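Local atomic coordinates of trigger factor (PDB entry 2NSA), a protein that probably acts as a chaperone that keeps newly made proteins open and as a peptidyl-prolyl cis-trans isomerase, with chaperone activity of its own in the C-terminal domain. Residues S46-T49 / L50-V54; E64-Y67 / E68-S72; E115-A118 / E119-P123; I150-R153 / K154-L158. All blocks are in the same frame, centred on the assembly; numbering follows the deposited sequence.

Contact 1 (S46-T49 / L50-V54); sequences SDRT and LEILV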
loop_
_atom_site.group_PDB
_atom_site.type_symbol
_atom_site.label_atom_id
_atom_site.label_comp_id
_atom_site.label_asym_id
_atom_site.label_seq_id
_atom_site.Cartn_x
_atom_site.Cartn_y
_atom_site.Cartn_z
ATOM N N SER A 46 -12.192 16.560 -6.003
ATOM C CA SER A 46 -13.369 17.137 -5.358
ATOM C C SER A 46 -13.760 16.419 -4.075
ATOM O O SER A 46 -13.521 15.218 -3.918
ATOM C CB SER A 46 -14.570 17.128 -6.313
ATOM O OG SER A 46 -15.138 15.829 -6.435
ATOM N N ASP A 47 -14.354 17.167 -3.151
ATOM C CA ASP A 47 -14.819 16.574 -1.909
ATOM C C ASP A 47 -15.922 15.589 -2.274
ATOM O O ASP A 47 -16.075 14.547 -1.631
ATOM C CB ASP A 47 -15.380 17.639 -0.962
ATOM C CG ASP A 47 -14.323 18.612 -0.479
ATOM O OD1 ASP A 47 -13.170 18.185 -0.248
ATOM O OD2 ASP A 47 -14.645 19.810 -0.312
ATOM N N ARG A 48 -16.687 15.908 -3.315
ATOM C CA ARG A 48 -17.764 15.022 -3.729
ATOM C C ARG A 48 -17.219 13.641 -4.100
ATOM O O ARG A 48 -17.796 12.617 -3.720
ATOM C CB ARG A 48 -18.552 15.616 -4.905
ATOM C CG ARG A 48 -19.730 14.750 -5.368
ATOM C CD ARG A 48 -20.685 14.403 -4.228
ATOM N NE ARG A 48 -21.631 13.359 -4.623
ATOM C CZ ARG A 48 -22.196 12.502 -3.776
ATOM N NH1 ARG A 48 -21.917 12.564 -2.480
ATOM N NH2 ARG A 48 -23.023 11.571 -4.232
ATOM N N THR A 49 -16.106 13.601 -4.829
ATOM C CA THR A 49 -15.521 12.317 -5.210
ATOM C C THR A 49 -15.180 11.511 -3.960
ATOM O O THR A 49 -15.420 10.298 -3.897
ATOM C CB THR A 49 -14.228 12.501 -6.032
ATOM O OG1 THR A 49 -14.543 13.138 -7.277
ATOM C CG2 THR A 49 -13.579 11.149 -6.314
ATOM N N LEU A 50 -14.615 12.188 -2.968
ATOM C CA LEU A 50 -14.251 11.528 -1.718
ATOM C C LEU A 50 -15.497 11.029 -0.981
ATOM O O LEU A 50 -15.484 9.930 -0.420
ATOM C CB LEU A 50 -13.428 12.481 -0.843
ATOM C CG LEU A 50 -12.085 12.871 -1.488
ATOM C CD1 LEU A 50 -11.330 13.857 -0.600
ATOM C CD2 LEU A 50 -11.244 11.626 -1.715
ATOM N N GLU A 51 -16.573 11.816 -0.981
ATOM C CA GLU A 51 -17.806 11.376 -0.322
ATOM C C GLU A 51 -18.279 10.083 -0.972
ATOM O O GLU A 51 -18.706 9.151 -0.293
ATOM C CB GLU A 51 -18.924 12.415 -0.460
ATOM C CG GLU A 51 -18.634 13.728 0.209
ATOM C CD GLU A 51 -19.781 14.709 0.083
ATOM O OE1 GLU A 51 -20.554 14.613 -0.899
ATOM O OE2 GLU A 51 -19.900 15.591 0.961
ATOM N N ILE A 52 -18.202 10.032 -2.300
ATOM C CA ILE A 52 -18.630 8.844 -3.033
ATOM C C ILE A 52 -17.765 7.635 -2.679
ATOM O O ILE A 52 -18.284 6.526 -2.502
ATOM C CB ILE A 52 -18.578 9.079 -4.562
ATOM C CG1 ILE A 52 -19.590 10.165 -4.951
ATOM C CG2 ILE A 52 -18.913 7.792 -5.306
ATOM C CD1 ILE A 52 -19.464 10.624 -6.389
ATOM N N LEU A 53 -16.454 7.842 -2.570
ATOM C CA LEU A 53 -15.551 6.742 -2.240
ATOM C C LEU A 53 -15.806 6.238 -0.822
ATOM O O LEU A 53 -15.719 5.038 -0.551
ATOM C CB LEU A 53 -14.088 7.178 -2.398
ATOM C CG LEU A 53 -13.733 7.554 -3.839
ATOM C CD1 LEU A 53 -12.256 7.897 -3.930
ATOM C CD2 LEU A 53 -14.066 6.394 -4.771
ATOM N N VAL A 54 -16.127 7.161 0.077
ATOM C CA VAL A 54 -16.417 6.799 1.459
ATOM C C VAL A 54 -17.674 5.918 1.474
ATOM O O VAL A 54 -17.714 4.898 2.163
ATOM C CB VAL A 54 -16.621 8.067 2.330
ATOM C CG1 VAL A 54 -17.206 7.694 3.696
ATOM C CG2 VAL A 54 -15.287 8.778 2.515
#
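Arg48 and Glu51 join in a salt bridge one turn apart, NH1 of Arg48 donating to OE1 of Glu51 over 2.9 Å. OE1 lies in the guanidinium plane, while NH1 comes to it on the anti side, 25° out of the carboxylate plane. The two flat groups stand 82° apart, so one N-H does the work and the pair is not a two-pronged clasp. Ile52 fills in from beneath: its CG1 sits over the centre of the guanidinium face, 3.7 Å from CZ of Arg48. The arginine reaches both partners because CG starts anti to the backbone N (chi1 -178°) and the chain then bends at chi2, folding forward along the helix. An alanine in place of Glu51 would probably leave NH1 of Arg48 without this mate, with Ile52 under one face but no bond to fix its rotation.

These residues form the first two turns of helix 47-64 in the C-terminal chaperone domain, with Ser46 at the N-cap. Asp47 suits a helix start, where an acid probably gains from the positive end of the dipole; Glu51 suits its place as the mate of Arg48. The backbone positions the side chains: Glu51 N binds Asp47 O at 2.9 Å and Ile52 N binds Arg48 O at 3.0 Å. Leu50 and Leu53, apolar as their place demands, turn to helix 77-105, touching Lys85 and Ile88.

Contact 2 (E64-Y67 / E68-S72); sequences EGRY and EQIVS. With SO4 (sulfate ion), chain B.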
loop_
_atom_site.group_PDB
_atom_site.type_symbol
_atom_site.label_atom_id
_atom_site.label_comp_id
_atom_site.label_asym_id
_atom_site.label_seq_id
_atom_site.Cartn_x
_atom_site.Cartn_y
_atom_site.Cartn_z
ATOM N N GLU A 64 -19.662 -7.146 3.987
ATOM C CA GLU A 64 -18.776 -8.064 4.696
ATOM C C GLU A 64 -19.284 -8.321 6.112
ATOM O O GLU A 64 -18.811 -9.229 6.796
ATOM C CB GLU A 64 -17.357 -7.491 4.757
ATOM C CG GLU A 64 -16.810 -7.049 3.406
ATOM C CD GLU A 64 -15.374 -6.553 3.480
ATOM O OE1 GLU A 64 -15.029 -5.855 4.456
ATOM O OE2 GLU A 64 -14.596 -6.853 2.549
ATOM N N GLY A 65 -20.252 -7.519 6.546
ATOM C CA GLY A 65 -20.807 -7.678 7.878
ATOM C C GLY A 65 -19.864 -7.181 8.957
ATOM O O GLY A 65 -19.830 -7.716 10.065
ATOM N N ARG A 66 -19.101 -6.141 8.643
ATOM C CA ARG A 66 -18.147 -5.601 9.596
ATOM C C ARG A 66 -18.386 -4.129 9.888
ATOM O O ARG A 66 -17.719 -3.544 10.744
ATOM C CB ARG A 66 -16.727 -5.792 9.061
ATOM C CG ARG A 66 -16.457 -7.201 8.569
ATOM C CD ARG A 66 -14.984 -7.440 8.316
ATOM N NE ARG A 66 -14.439 -6.574 7.277
ATOM C CZ ARG A 66 -13.521 -5.637 7.492
ATOM N NH1 ARG A 66 -13.044 -5.439 8.713
ATOM N NH2 ARG A 66 -13.070 -4.905 6.483
ATOM N N TYR A 67 -19.343 -3.530 9.190
ATOM C CA TYR A 67 -19.626 -2.115 9.376
ATOM C C TYR A 67 -20.016 -1.706 10.791
ATOM O O TYR A 67 -19.331 -0.896 11.405
ATOM C CB TYR A 67 -20.717 -1.644 8.404
ATOM C CG TYR A 67 -21.018 -0.165 8.534
ATOM C CD1 TYR A 67 -20.046 0.793 8.245
ATOM C CD2 TYR A 67 -22.258 0.274 8.994
ATOM C CE1 TYR A 67 -20.301 2.158 8.416
ATOM C CE2 TYR A 67 -22.524 1.634 9.169
ATOM C CZ TYR A 67 -21.541 2.568 8.881
ATOM O OH TYR A 67 -21.796 3.911 9.071
ATOM N N GLU A 68 -21.101 -2.264 11.319
ATOM C CA GLU A 68 -21.538 -1.858 12.649
ATOM C C GLU A 68 -20.479 -2.016 13.735
ATOM O O GLU A 68 -20.337 -1.149 14.596
ATOM C CB GLU A 68 -22.821 -2.592 13.045
ATOM C CG GLU A 68 -23.540 -1.920 14.194
ATOM C CD GLU A 68 -24.931 -2.465 14.411
ATOM O OE1 GLU A 68 -25.819 -2.190 13.575
ATOM O OE2 GLU A 68 -25.129 -3.174 15.416
ATOM N N GLN A 69 -19.731 -3.114 13.703
ATOM C CA GLN A 69 -18.683 -3.327 14.694
ATOM C C GLN A 69 -17.668 -2.191 14.630
ATOM O O GLN A 69 -17.212 -1.687 15.658
ATOM C CB GLN A 69 -17.983 -4.664 14.442
ATOM C CG GLN A 69 -18.830 -5.879 14.789
ATOM C CD GLN A 69 -18.256 -7.168 14.231
ATOM O OE1 GLN A 69 -18.236 -7.376 13.017
ATOM N NE2 GLN A 69 -17.781 -8.039 15.115
ATOM N N ILE A 70 -17.331 -1.780 13.411
ATOM C CA ILE A 70 -16.369 -0.712 13.201
ATOM C C ILE A 70 -16.915 0.675 13.541
ATOM O O ILE A 70 -16.297 1.420 14.301
ATOM C CB ILE A 70 -15.869 -0.700 11.738
ATOM C CG1 ILE A 70 -15.169 -2.024 11.420
ATOM C CG2 ILE A 70 -14.909 0.470 11.518
ATOM C CD1 ILE A 70 -14.737 -2.163 9.974
ATOM N N VAL A 71 -18.068 1.030 12.986
ATOM C CA VAL A 71 -18.612 2.356 13.257
ATOM C C VAL A 71 -18.953 2.537 14.732
ATOM O O VAL A 71 -18.847 3.643 15.265
ATOM C CB VAL A 71 -19.858 2.649 12.390
ATOM C CG1 VAL A 71 -21.075 1.885 12.917
ATOM C CG2 VAL A 71 -20.114 4.149 12.369
ATOM N N SER A 72 -19.341 1.450 15.389
ATOM C CA SER A 72 -19.686 1.496 16.810
ATOM C C SER A 72 -18.516 1.939 17.688
ATOM O O SER A 72 -18.722 2.507 18.763
ATOM C CB SER A 72 -20.176 0.125 17.285
ATOM O OG SER A 72 -21.418 -0.200 16.691
HETATM S S SO4 B . -23.005 -4.991 9.096
HETATM O O1 SO4 B . -21.819 -4.807 8.236
HETATM O O2 SO4 B . -22.924 -4.076 10.246
HETATM O O3 SO4 B . -23.062 -6.386 9.578
HETATM O O4 SO4 B . -24.223 -4.703 8.313
#
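Tyr67 and Val71, one turn apart at the start of helix 67-72, make the tight part of this N-terminal helix turn, whose N-cap is Arg66. CB of Val71 stands over one face of the tyrosine ring in a CH-pi contact, 4.2 Å from the centroid and displaced toward the rim. With CG anti to the backbone N (chi1 -178°) the ring swings out to lie across Val71, and the branched valine offers it a broad apolar flank. A straight backbone bond from Val71 N to Tyr67 O, 2.8 Å, fixes the spacing, and Phe80 of helix 77-105 touches both side chains. Ile70 comes over Arg66 instead, its CG1 3.0 Å from Arg66 O; Phe80 and Leu61 also touch it.

The other side is exposed and polar. Gly65, which leaves helix 47-64 with a positive phi of 74° that its lack of a side chain makes easy, leads into Arg66, whose NE and NH2 both grip OE1 of Glu64. A sulfate, probably from the crystallisation liquor, occupies the helix start, where the first N-H groups have no preceding turn to bind: Tyr67 N donates to sulfate O1 at 2.9 Å, and Glu68 N to sulfate O2 at 2.8 Å.

Contact 3 (E115-A118 / E119-P123); sequences EKEA and EELAP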
loop_
_atom_site.group_PDB
_atom_site.type_symbol
_atom_site.label_atom_id
_atom_site.label_comp_id
_atom_site.label_asym_id
_atom_site.label_seq_id
_atom_site.Cartn_x
_atom_site.Cartn_y
_atom_site.Cartn_z
ATOM N N GLU A 115 3.708 -14.848 -12.579
ATOM C CA GLU A 115 3.597 -16.291 -12.439
ATOM C C GLU A 115 4.192 -16.779 -11.123
ATOM O O GLU A 115 3.589 -17.599 -10.436
ATOM C CB GLU A 115 4.289 -16.979 -13.613
ATOM C CG GLU A 115 3.484 -16.943 -14.895
ATOM C CD GLU A 115 4.298 -17.371 -16.093
ATOM O OE1 GLU A 115 5.126 -18.295 -15.943
ATOM O OE2 GLU A 115 4.107 -16.792 -17.183
ATOM N N LYS A 116 5.373 -16.275 -10.777
ATOM C CA LYS A 116 6.032 -16.663 -9.530
ATOM C C LYS A 116 5.191 -16.288 -8.317
ATOM O O LYS A 116 5.055 -17.068 -7.372
ATOM C CB LYS A 116 7.400 -15.989 -9.398
ATOM C CG LYS A 116 8.508 -16.589 -10.248
ATOM C CD LYS A 116 9.851 -15.963 -9.872
ATOM C CE LYS A 116 11.017 -16.605 -10.606
ATOM N NZ LYS A 116 12.320 -16.013 -10.183
ATOM N N GLU A 117 4.627 -15.087 -8.341
ATOM C CA GLU A 117 3.815 -14.635 -7.225
ATOM C C GLU A 117 2.554 -15.482 -7.097
ATOM O O GLU A 117 2.131 -15.820 -5.995
ATOM C CB GLU A 117 3.429 -13.167 -7.404
ATOM C CG GLU A 117 3.069 -12.497 -6.102
ATOM C CD GLU A 117 4.272 -12.364 -5.196
ATOM O OE1 GLU A 117 5.165 -11.554 -5.516
ATOM O OE2 GLU A 117 4.333 -13.076 -4.177
ATOM N N ALA A 118 1.946 -15.823 -8.228
ATOM C CA ALA A 118 0.743 -16.636 -8.191
ATOM C C ALA A 118 1.072 -17.990 -7.570
ATOM O O ALA A 118 0.277 -18.538 -6.816
ATOM C CB ALA A 118 0.179 -16.820 -9.601
ATOM N N GLU A 119 2.247 -18.528 -7.887
ATOM C CA GLU A 119 2.655 -19.818 -7.335
ATOM C C GLU A 119 2.771 -19.739 -5.817
ATOM O O GLU A 119 2.352 -20.653 -5.103
ATOM C CB GLU A 119 3.993 -20.260 -7.934
ATOM C CG GLU A 119 3.986 -20.367 -9.451
ATOM C CD GLU A 119 5.274 -20.943 -10.011
ATOM O OE1 GLU A 119 6.362 -20.554 -9.538
ATOM O OE2 GLU A 119 5.199 -21.781 -10.935
ATOM N N GLU A 120 3.327 -18.638 -5.320
ATOM C CA GLU A 120 3.494 -18.464 -3.883
ATOM C C GLU A 120 2.172 -18.236 -3.165
ATOM O O GLU A 120 2.013 -18.629 -2.011
ATOM C CB GLU A 120 4.439 -17.297 -3.604
ATOM C CG GLU A 120 5.778 -17.445 -4.292
ATOM C CD GLU A 120 6.733 -16.327 -3.948
ATOM O OE1 GLU A 120 6.384 -15.152 -4.193
ATOM O OE2 GLU A 120 7.833 -16.624 -3.433
ATOM N N LEU A 121 1.222 -17.595 -3.837
ATOM C CA LEU A 121 -0.079 -17.343 -3.226
ATOM C C LEU A 121 -0.973 -18.572 -3.219
ATOM O O LEU A 121 -1.853 -18.699 -2.372
ATOM C CB LEU A 121 -0.809 -16.223 -3.962
ATOM C CG LEU A 121 -0.335 -14.795 -3.682
ATOM C CD1 LEU A 121 -0.957 -13.846 -4.698
ATOM C CD2 LEU A 121 -0.720 -14.400 -2.267
ATOM N N ALA A 122 -0.743 -19.474 -4.166
ATOM C CA ALA A 122 -1.561 -20.675 -4.296
ATOM C C ALA A 122 -1.947 -21.379 -2.995
ATOM O O ALA A 122 -3.134 -21.577 -2.726
ATOM C CB ALA A 122 -0.882 -21.656 -5.238
ATOM N N PRO A 123 -0.954 -21.766 -2.171
ATOM C CA PRO A 123 -1.256 -22.451 -0.910
ATOM C C PRO A 123 -2.165 -21.661 0.021
ATOM O O PRO A 123 -2.972 -22.236 0.751
ATOM C CB PRO A 123 0.130 -22.711 -0.318
ATOM C CG PRO A 123 0.955 -21.602 -0.880
ATOM C CD PRO A 123 0.495 -21.532 -2.305
HETATM O O HOH W 1 7.218 -13.111 -5.692
#
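The carboxylates of Glu117 and Glu120 meet oxygen to oxygen, their planes 44° apart. OE1 of Glu120 lies well above the plane of the Glu117 group, 2.9 Å from Glu117 OE2. A water sits on the same side of the Glu117 plane, hydrogen-bonded to Glu117 OE1 at 2.6 Å and to Glu120 OE1 at 2.7 Å. So close an approach of two acids is likely to raise the pKa of at least one of them.

The pair lies one turn apart on helix 111-125, an amphipathic helix of the C-terminal chaperone domain. Glu117 reaches its neighbour by bending at chi2 (68°), while Glu120 runs out extended beyond CG. The side chain of Glu117 also rests against Leu146 and Ile150 of helix 140-160, and a sulfate lies near it. Leu121 touches the same helix at Leu146, giving that face an apolar branch.

Another face turns to helix 129-138, where small residues allow close approach: Ala118 meets Val136 and Ala122 meets Ala132. There the carboxylate of Glu119 has a mate of opposite sign, OE2 forming a salt bridge with Lys133. The helix kinks at Pro123, whose nitrogen carries no hydrogen to give; just before it, Ala122 N still reaches Ala118 O at 3.0 Å, in a bent bond of 137°.

Contact 4 (I150-R153 / K154-L158); sequences ILKR and KVLDL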
loop_
_atom_site.group_PDB
_atom_site.type_symbol
_atom_site.label_atom_id
_atom_site.label_comp_id
_atom_site.label_asym_id
_atom_site.label_seq_id
_atom_site.Cartn_x
_atom_site.Cartn_y
_atom_site.Cartn_z
ATOM N N ILE A 150 3.051 -6.451 -6.523
ATOM C CA ILE A 150 4.467 -6.708 -6.766
ATOM C C ILE A 150 5.244 -5.410 -6.974
ATOM O O ILE A 150 6.313 -5.218 -6.387
ATOM C CB ILE A 150 4.668 -7.612 -7.997
ATOM C CG1 ILE A 150 4.006 -8.976 -7.752
ATOM C CG2 ILE A 150 6.163 -7.778 -8.272
ATOM C CD1 ILE A 150 3.937 -9.847 -8.999
ATOM N N LEU A 151 4.700 -4.519 -7.801
ATOM C CA LEU A 151 5.344 -3.241 -8.098
ATOM C C LEU A 151 5.554 -2.411 -6.836
ATOM O O LEU A 151 6.640 -1.878 -6.604
ATOM C CB LEU A 151 4.494 -2.442 -9.093
ATOM C CG LEU A 151 5.100 -1.143 -9.614
ATOM C CD1 LEU A 151 6.189 -1.490 -10.639
ATOM C CD2 LEU A 151 4.030 -0.298 -10.283
ATOM N N LYS A 152 4.501 -2.297 -6.034
ATOM C CA LYS A 152 4.540 -1.539 -4.793
ATOM C C LYS A 152 5.589 -2.102 -3.844
ATOM O O LYS A 152 6.355 -1.343 -3.246
ATOM C CB LYS A 152 3.155 -1.577 -4.146
ATOM C CG LYS A 152 3.059 -0.927 -2.789
ATOM C CD LYS A 152 1.604 -0.927 -2.342
ATOM C CE LYS A 152 1.415 -0.241 -1.017
ATOM N NZ LYS A 152 0.002 -0.395 -0.563
ATOM N N ARG A 153 5.641 -3.425 -3.716
ATOM C CA ARG A 153 6.627 -4.041 -2.834
ATOM C C ARG A 153 8.044 -3.729 -3.302
ATOM O O ARG A 153 8.919 -3.433 -2.487
ATOM C CB ARG A 153 6.438 -5.563 -2.760
ATOM C CG ARG A 153 7.450 -6.255 -1.848
ATOM C CD ARG A 153 7.450 -5.658 -0.438
ATOM N NE ARG A 153 6.281 -6.036 0.353
ATOM C CZ ARG A 153 6.048 -7.261 0.817
ATOM N NH1 ARG A 153 6.905 -8.245 0.570
ATOM N NH2 ARG A 153 4.960 -7.500 1.541
ATOM N N LYS A 154 8.273 -3.780 -4.608
ATOM C CA LYS A 154 9.603 -3.499 -5.129
ATOM C C LYS A 154 9.997 -2.045 -4.896
ATOM O O LYS A 154 11.131 -1.759 -4.518
ATOM C CB LYS A 154 9.668 -3.863 -6.614
ATOM C CG LYS A 154 9.571 -5.369 -6.817
ATOM C CD LYS A 154 9.129 -5.766 -8.209
ATOM C CE LYS A 154 10.132 -5.348 -9.248
ATOM N NZ LYS A 154 9.826 -5.979 -10.561
ATOM N N VAL A 155 9.061 -1.125 -5.097
ATOM C CA VAL A 155 9.360 0.282 -4.883
ATOM C C VAL A 155 9.662 0.545 -3.410
ATOM O O VAL A 155 10.640 1.221 -3.086
ATOM C CB VAL A 155 8.194 1.183 -5.359
ATOM C CG1 VAL A 155 8.443 2.635 -4.954
ATOM C CG2 VAL A 155 8.063 1.084 -6.874
ATOM N N LEU A 156 8.843 0.005 -2.512
ATOM C CA LEU A 156 9.088 0.215 -1.087
ATOM C C LEU A 156 10.438 -0.362 -0.657
ATOM O O LEU A 156 11.195 0.295 0.062
ATOM C CB LEU A 156 7.973 -0.413 -0.251
ATOM C CG LEU A 156 6.594 0.210 -0.484
ATOM C CD1 LEU A 156 5.568 -0.616 0.280
ATOM C CD2 LEU A 156 6.567 1.665 -0.036
ATOM N N ASP A 157 10.744 -1.580 -1.099
ATOM C CA ASP A 157 12.014 -2.212 -0.734
ATOM C C ASP A 157 13.202 -1.389 -1.225
ATOM O O ASP A 157 14.178 -1.202 -0.496
ATOM C CB ASP A 157 12.088 -3.633 -1.292
ATOM C CG ASP A 157 11.219 -4.614 -0.513
ATOM O OD1 ASP A 157 10.649 -4.216 0.520
ATOM O OD2 ASP A 157 11.114 -5.783 -0.933
ATOM N N LEU A 158 13.124 -0.897 -2.458
ATOM C CA LEU A 158 14.209 -0.083 -3.004
ATOM C C LEU A 158 14.414 1.185 -2.182
ATOM O O LEU A 158 15.550 1.573 -1.897
ATOM C CB LEU A 158 13.922 0.290 -4.460
ATOM C CG LEU A 158 14.140 -0.805 -5.503
ATOM C CD1 LEU A 158 13.531 -0.376 -6.834
ATOM C CD2 LEU A 158 15.637 -1.069 -5.661
#
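Ile150 and Lys154 run side by side on helix 140-160, which packs on helices 25-36, 77-105 and 111-125 of this all-helical domain. Their contact is apolar: CG2 of Ile150 lies 3.6 Å from CD of Lys154, so the lysine lends its methylene chain to the isoleucine. In the same way Lys152 CG rests 4.0 Å from CD1 of Leu156, and both of these residues touch Leu34 of helix 25-36. Val155 touches Leu101 and Ala102 of helix 77-105, a compact apolar side chain suited to that buried place.

Regular backbone bonds set this spacing, such as Leu156 N to Lys152 O at 2.9 Å.

The charged ends find partners farther off. NZ of Lys154 bonds to Glu113 in a salt bridge and to Ser108 O, tying the helix to helix 111-125 and the loop that leads into it. Arg153 and Asp157 cross with only carbon against oxygen, Arg153 CD lying 3.6 Å from Asp157 OD1, while the guanidinium, its chain bent at chi2 and chi3, turns to a sulfate through NH1. OD1 of Asp157 instead forms a salt bridge with NE of Arg30. An asparagine in place of Asp157 would probably leave Arg30 without its countercharge, close to Arg153, whose like charge would then be less well balanced. Arg153 makes no such bridge to the aspartate: NE of Arg153 and OD1 of Asp157 are 4.7 Å apart.

Overall arrangement
Contacts 1 and 2 lie at the surface, on consecutive helices joined by a short loop, with centres about 20 Å apart; both begin a helix and both lean on helix 77-105. Contacts 3 and 4 are mid-helix and partly buried, and they alone touch, Glu117 OE1 lying 3.6 Å from Ile150 CG1. Contact 4, nearest the centre of the chain, also packs on helix 77-105, which thus serves three of the four. The chemistry follows place: contact 1 pairs opposite charges locally, contact 2 offers backbone N-H groups to an anion, contact 3 crowds two acids around a water, and contact 4 keeps apolar neighbours local while sending its charges to other elements.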